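Local atomic coordinates of Ulp1-like SUMO protease (Chaetomium thermophilum, PDB entry 6DG4), a protein that probably cleaves SUMO from its conjugates as a Ulp1-like cysteine protease, the chain here being its C-terminal catalytic domain. Residues N63-I66 and G67-Y71. Sequence-based numbering, arbitrary orientation.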
# COMPACT_ATOMS: atom_id res chain seq x y z
N ASN A 63 11.23 1.23 4.50
CA ASN A 63 10.69 1.39 5.84
C ASN A 63 9.38 2.17 5.82
O ASN A 63 8.40 1.78 6.45
CB ASN A 63 11.68 2.16 6.73
CG ASN A 63 12.89 1.35 7.12
OD1 ASN A 63 12.92 0.13 6.99
ND2 ASN A 63 13.91 2.04 7.64
N VAL A 64 9.39 3.29 5.10
CA VAL A 64 8.22 4.16 5.04
C VAL A 64 7.11 3.51 4.23
O VAL A 64 5.95 3.45 4.68
CB VAL A 64 8.64 5.53 4.45
CG1 VAL A 64 7.42 6.32 4.00
CG2 VAL A 64 9.45 6.32 5.47
N ILE A 65 7.44 2.99 3.05
CA ILE A 65 6.42 2.45 2.14
C ILE A 65 5.71 1.26 2.78
O ILE A 65 4.48 1.20 2.82
CB ILE A 65 7.03 2.10 0.78
CG1 ILE A 65 7.46 3.38 0.05
CG2 ILE A 65 6.04 1.32 -0.06
CD1 ILE A 65 8.39 3.16 -1.12
N ILE A 66 6.49 0.30 3.27
CA ILE A 66 5.89 -0.88 3.89
C ILE A 66 5.17 -0.50 5.17
O ILE A 66 4.08 -1.00 5.47
CB ILE A 66 6.96 -1.97 4.11
CG1 ILE A 66 7.65 -2.32 2.79
CG2 ILE A 66 6.34 -3.19 4.79
CD1 ILE A 66 6.73 -2.72 1.66
N GLY A 67 5.76 0.41 5.96
CA GLY A 67 5.09 0.85 7.17
C GLY A 67 3.73 1.44 6.89
O GLY A 67 2.74 1.10 7.54
N ALA A 68 3.65 2.32 5.90
CA ALA A 68 2.39 2.96 5.58
C ALA A 68 1.36 1.95 5.09
O ALA A 68 0.20 1.99 5.50
CB ALA A 68 2.61 4.04 4.52
N ILE A 69 1.77 1.04 4.21
CA ILE A 69 0.83 0.09 3.64
C ILE A 69 0.33 -0.89 4.69
O ILE A 69 -0.85 -1.26 4.70
CB ILE A 69 1.43 -0.57 2.39
CG1 ILE A 69 1.60 0.49 1.30
CG2 ILE A 69 0.55 -1.69 1.91
CD1 ILE A 69 2.39 0.05 0.09
N PHE A 70 1.20 -1.31 5.62
CA PHE A 70 0.73 -2.15 6.72
C PHE A 70 -0.33 -1.44 7.55
O PHE A 70 -1.29 -2.06 8.02
CB PHE A 70 1.91 -2.59 7.59
CG PHE A 70 2.55 -3.89 7.16
CD1 PHE A 70 2.87 -4.13 5.83
CD2 PHE A 70 2.84 -4.87 8.09
CE1 PHE A 70 3.44 -5.34 5.44
CE2 PHE A 70 3.42 -6.06 7.71
CZ PHE A 70 3.73 -6.29 6.38
N TYR A 71 -0.18 -0.12 7.74
CA TYR A 71 -1.19 0.63 8.49
C TYR A 71 -2.52 0.70 7.74
O TYR A 71 -3.58 0.73 8.38
CB TYR A 71 -0.70 2.03 8.84
CG TYR A 71 0.22 2.11 10.05
CD1 TYR A 71 -0.08 1.43 11.22
CD2 TYR A 71 1.37 2.88 10.02
CE1 TYR A 71 0.74 1.51 12.33
CE2 TYR A 71 2.21 2.96 11.14
CZ TYR A 71 1.88 2.27 12.28
OH TYR A 71 2.70 2.34 13.39
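In helix 62-80 of the catalytic domain, Ile66 and Phe70 meet one turn apart and illustrate how an alpha-helix couples its backbone ladder to i to i+4 side-chain contacts. Phe70 N donates to Ile66 O at 2.9 Å in a nearly straight bond (166° at the hydrogen), and the two side chains run alongside each other. In Ile66, chi1 of -57° sets CG1 beside the backbone N and CG2 anti to it, and this CG2 methyl lies 3.7 Å from both CD1 and CE1 of Phe70. Trimming Phe70 to an alanine is likely to leave Ile66 CG2 without its aromatic neighbour and open a gap where the Phe70 side chain also meets Ala91 and Thr93. Ile65 and Ile69 repeat the pattern more lightly, Ile65 CG2 lying 3.9 Å from Ile69 CD1 beside the bond from Ile69 N to Ile65 O. The ladder also includes Ala68 N to Val64 O at 2.8 Å and the more bent Gly67 N to Asn63 O. Ile66 and Ile69 both reach Pro131 of strand 127-134, while Val64 packs on Leu239 of helix 228-241. Such i to i+4 pairing is typical of the alpha-helix, here largely buried between sheet and helix in the Ulp1 protease fold.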